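Cell division GTPase FtsZ, diverged (Clostridium botulinum C, PDB 3V3T) belongs to the tubulin/FtsZ family of GTPase-fold proteins and is a divergent, TubZ-like relative of the cell-division protein FtsZ. Local coordinates at residues K121-T133 and D158-E170. The protein carries 1 engineered substitution. Numbering follows the deposited sequence. Where two conformers were deposited one is given.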
# COMPACT_ATOMS: atom_id res chain seq x y z
N LYS A 121 -17.95 3.38 -0.30
CA LYS A 121 -16.57 3.86 -0.26
C LYS A 121 -15.62 2.82 -0.83
O LYS A 121 -15.92 1.63 -0.84
CB LYS A 121 -16.14 4.24 1.17
CG LYS A 121 -16.95 5.39 1.77
CD LYS A 121 -16.35 5.87 3.09
CE LYS A 121 -17.26 6.88 3.80
NZ LYS A 121 -17.46 8.15 3.02
N HIS A 122 -14.47 3.28 -1.32
CA HIS A 122 -13.42 2.38 -1.77
C HIS A 122 -12.38 2.18 -0.67
O HIS A 122 -11.98 3.12 -0.00
CB HIS A 122 -12.72 2.86 -3.03
CG HIS A 122 -11.60 1.96 -3.46
ND1 HIS A 122 -11.83 0.78 -4.13
CD2 HIS A 122 -10.27 2.02 -3.24
CE1 HIS A 122 -10.67 0.17 -4.34
NE2 HIS A 122 -9.71 0.90 -3.81
N PHE A 123 -11.97 0.92 -0.49
CA PHE A 123 -11.00 0.59 0.55
C PHE A 123 -9.73 0.00 -0.02
O PHE A 123 -9.76 -0.78 -0.97
CB PHE A 123 -11.59 -0.35 1.61
CG PHE A 123 -12.67 0.28 2.43
CD1 PHE A 123 -12.36 1.00 3.56
CD2 PHE A 123 -13.99 0.20 2.04
CE1 PHE A 123 -13.35 1.60 4.31
CE2 PHE A 123 -14.98 0.80 2.78
CZ PHE A 123 -14.65 1.50 3.92
N GLY A 124 -8.62 0.39 0.59
CA GLY A 124 -7.34 -0.15 0.20
C GLY A 124 -6.52 -0.52 1.42
O GLY A 124 -6.85 -0.19 2.56
N PHE A 125 -5.43 -1.23 1.15
CA PHE A 125 -4.58 -1.76 2.19
C PHE A 125 -3.14 -1.66 1.74
O PHE A 125 -2.78 -2.17 0.67
CB PHE A 125 -4.92 -3.22 2.46
CG PHE A 125 -3.97 -3.90 3.42
CD1 PHE A 125 -3.87 -3.45 4.73
CD2 PHE A 125 -3.21 -4.99 3.03
CE1 PHE A 125 -3.01 -4.05 5.63
CE2 PHE A 125 -2.35 -5.61 3.91
CZ PHE A 125 -2.24 -5.15 5.22
N VAL A 126 -2.32 -0.98 2.53
CA VAL A 126 -0.88 -1.01 2.33
C VAL A 126 -0.30 -1.91 3.41
O VAL A 126 -0.36 -1.58 4.59
CB VAL A 126 -0.27 0.39 2.48
CG1 VAL A 126 1.24 0.34 2.25
CG2 VAL A 126 -0.93 1.34 1.51
N GLY A 127 0.23 -3.06 3.03
CA GLY A 127 0.90 -3.93 3.98
C GLY A 127 2.38 -4.15 3.69
O GLY A 127 2.80 -4.30 2.54
N VAL A 128 3.18 -4.17 4.75
CA VAL A 128 4.60 -4.47 4.63
C VAL A 128 4.91 -5.89 5.11
O VAL A 128 4.65 -6.23 6.26
CB VAL A 128 5.46 -3.47 5.43
CG1 VAL A 128 6.94 -3.69 5.13
CG2 VAL A 128 5.07 -2.03 5.10
N LEU A 129 5.46 -6.70 4.21
CA LEU A 129 5.94 -8.03 4.58
C LEU A 129 7.29 -7.92 5.29
O LEU A 129 8.09 -7.05 4.98
CB LEU A 129 6.09 -8.90 3.33
CG LEU A 129 4.85 -9.16 2.48
CD1 LEU A 129 5.26 -9.78 1.14
CD2 LEU A 129 3.88 -10.08 3.21
N PRO A 130 7.55 -8.81 6.25
CA PRO A 130 8.79 -8.77 7.04
C PRO A 130 9.99 -9.33 6.28
O PRO A 130 9.80 -10.16 5.39
CB PRO A 130 8.46 -9.69 8.23
CG PRO A 130 7.47 -10.68 7.66
CD PRO A 130 6.66 -9.92 6.65
N LYS A 131 11.20 -8.89 6.62
CA LYS A 131 12.42 -9.47 6.07
C LYS A 131 12.51 -10.96 6.40
O LYS A 131 12.02 -11.40 7.46
CB LYS A 131 13.67 -8.83 6.69
CG LYS A 131 13.94 -7.39 6.40
CD LYS A 131 15.17 -6.95 7.21
CE LYS A 131 15.57 -5.51 6.93
NZ LYS A 131 15.98 -5.35 5.50
N ALA A 132 13.17 -11.72 5.53
CA ALA A 132 13.49 -13.13 5.77
C ALA A 132 14.23 -13.40 7.08
O ALA A 132 14.14 -14.50 7.63
CB ALA A 132 14.30 -13.71 4.60
N THR A 133 14.97 -12.42 7.58
CA THR A 133 15.74 -12.61 8.80
C THR A 133 14.91 -12.49 10.07
O THR A 133 15.34 -12.90 11.14
CB THR A 133 16.93 -11.63 8.90
OG1 THR A 133 16.46 -10.28 8.78
CG2 THR A 133 17.96 -11.92 7.81
N ASP A 158 -12.13 -7.21 -3.39
CA ASP A 158 -12.98 -6.11 -2.92
C ASP A 158 -12.21 -4.84 -2.53
O ASP A 158 -12.81 -3.80 -2.19
CB ASP A 158 -13.85 -6.55 -1.74
CG ASP A 158 -14.82 -7.67 -2.10
OD1 ASP A 158 -15.21 -7.77 -3.28
OD2 ASP A 158 -15.18 -8.45 -1.18
N ILE A 159 -10.89 -4.92 -2.55
CA ILE A 159 -10.06 -3.81 -2.11
C ILE A 159 -8.87 -3.66 -3.02
O ILE A 159 -8.55 -4.56 -3.80
CB ILE A 159 -9.53 -4.03 -0.68
CG1 ILE A 159 -8.60 -5.24 -0.64
CG2 ILE A 159 -10.68 -4.20 0.34
CD1 ILE A 159 -7.68 -5.26 0.61
N SER A 160 -8.19 -2.53 -2.93
CA SER A 160 -6.94 -2.39 -3.66
C SER A 160 -5.81 -2.65 -2.66
O SER A 160 -5.94 -2.36 -1.48
CB SER A 160 -6.86 -1.02 -4.33
OG SER A 160 -6.74 -0.02 -3.36
N ILE A 161 -4.73 -3.26 -3.12
CA ILE A 161 -3.69 -3.73 -2.21
C ILE A 161 -2.34 -3.18 -2.67
O ILE A 161 -2.00 -3.30 -3.85
CB ILE A 161 -3.61 -5.28 -2.20
CG1 ILE A 161 -4.86 -5.89 -1.55
CG2 ILE A 161 -2.36 -5.77 -1.47
CD1 ILE A 161 -4.94 -7.41 -1.69
N TYR A 162 -1.59 -2.55 -1.77
CA TYR A 162 -0.24 -2.11 -2.07
C TYR A 162 0.65 -2.93 -1.16
O TYR A 162 0.74 -2.65 0.03
CB TYR A 162 -0.05 -0.62 -1.78
CG TYR A 162 -0.98 0.33 -2.52
CD1 TYR A 162 -0.53 1.08 -3.60
CD2 TYR A 162 -2.32 0.49 -2.13
CE1 TYR A 162 -1.36 1.94 -4.28
CE2 TYR A 162 -3.17 1.36 -2.82
CZ TYR A 162 -2.68 2.09 -3.88
OH TYR A 162 -3.47 2.95 -4.58
N LEU A 163 1.27 -3.97 -1.70
CA LEU A 163 1.99 -4.94 -0.89
C LEU A 163 3.48 -4.66 -0.99
O LEU A 163 4.07 -4.82 -2.07
CB LEU A 163 1.69 -6.37 -1.37
CG LEU A 163 2.13 -7.50 -0.42
CD1 LEU A 163 1.51 -7.24 0.96
CD2 LEU A 163 1.72 -8.91 -0.93
N LEU A 164 4.06 -4.26 0.13
CA LEU A 164 5.48 -3.88 0.21
C LEU A 164 6.31 -5.00 0.83
O LEU A 164 5.80 -5.79 1.63
CB LEU A 164 5.66 -2.59 1.02
CG LEU A 164 4.81 -1.39 0.59
CD1 LEU A 164 5.14 -0.16 1.43
CD2 LEU A 164 5.04 -1.08 -0.88
N ASP A 165 7.60 -5.05 0.49
CA ASP A 165 8.46 -6.14 0.92
C ASP A 165 9.76 -5.63 1.57
O ASP A 165 10.67 -5.15 0.89
CB ASP A 165 8.78 -7.04 -0.27
CG ASP A 165 9.60 -8.27 0.11
OD1 ASP A 165 10.07 -8.36 1.27
OD2 ASP A 165 9.77 -9.15 -0.77
N ASN A 166 9.85 -5.75 2.90
CA ASN A 166 11.04 -5.31 3.62
C ASN A 166 12.32 -6.02 3.19
O ASN A 166 13.41 -5.55 3.51
CB ASN A 166 10.87 -5.49 5.12
CG ASN A 166 10.31 -4.26 5.80
OD1 ASN A 166 10.29 -3.17 5.22
ND2 ASN A 166 9.85 -4.44 7.03
N ASN A 167 12.21 -7.15 2.49
CA ASN A 167 13.43 -7.81 1.99
C ASN A 167 14.13 -6.94 0.95
O ASN A 167 15.30 -7.14 0.67
CB ASN A 167 13.13 -9.19 1.37
CG ASN A 167 13.03 -10.30 2.40
OD1 ASN A 167 13.96 -10.53 3.19
ND2 ASN A 167 11.91 -11.02 2.39
N LYS A 168 13.42 -5.99 0.36
CA LYS A 168 13.93 -5.29 -0.83
C LYS A 168 14.86 -4.11 -0.52
O LYS A 168 15.50 -3.58 -1.42
CB LYS A 168 12.79 -4.83 -1.74
CG LYS A 168 11.92 -5.96 -2.32
CD LYS A 168 12.76 -7.12 -2.85
CE LYS A 168 13.41 -6.79 -4.18
NZ LYS A 168 12.39 -6.38 -5.18
N ARG A 169 14.93 -3.71 0.75
CA ARG A 169 15.84 -2.63 1.16
C ARG A 169 16.47 -2.93 2.51
O ARG A 169 15.92 -3.67 3.32
CB ARG A 169 15.10 -1.29 1.24
CG ARG A 169 14.53 -0.78 -0.07
CD ARG A 169 15.61 -0.17 -0.97
NE ARG A 169 15.02 0.41 -2.17
CZ ARG A 169 14.65 -0.30 -3.24
NH1 ARG A 169 14.11 0.30 -4.29
NH2 ARG A 169 14.82 -1.61 -3.25
N GLU A 170 17.63 -2.32 2.76
CA GLU A 170 18.33 -2.51 4.02
C GLU A 170 17.50 -2.05 5.23
O GLU A 170 17.30 -2.82 6.17
CB GLU A 170 19.67 -1.78 4.00
CG GLU A 170 20.59 -2.15 5.15
CD GLU A 170 21.81 -1.25 5.25
OE1 GLU A 170 22.85 -1.70 5.78
OE2 GLU A 170 21.73 -0.08 4.80
O HOH W 1 -13.23 -1.35 -1.70
O HOH W 2 11.20 -6.77 8.85
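K131 NZ grips three backbone carbonyls of the turn after strand 160-165: R169 O at 2.8 Å, in that carbonyl's plane, E170 O from above its plane, and N166 O by a longer bond. A bend at the last torsion (chi4 -64°) of an otherwise extended chain swings the amine onto them. The N-H of A132 runs straight (178°) from N to N167 OD1, 2.7 Å away, though well off the C=O direction, and V128 CG1 packs 3.4 Å from N166 OD1. Strands 122-129 and 160-165, parallel neighbours at the centre of the Rossmann-like sheet of the tubulin/FtsZ GTPase domain, are zipped by seven backbone bonds from F123 O to N166 N. On one sheet face L164 CD1 reaches V126 CG1 and V128 CG2; on the other L129 CG meets L163 CD1 at 4.1 Å. H122 NE2 and S160 OG share a bond of 3.1 Å, the hydroxyl near the imidazole plane. Behind these, D165 OD1 accepts from N167 N in an Asx turn, helping to place the N167 amide, and beta-alpha-beta crossover helix 136-152 covers F125 and L163. Backbone bonds thus join the strands between apolar faces, while three carbonyl dipoles probably stabilise the lysine's ammonium charge.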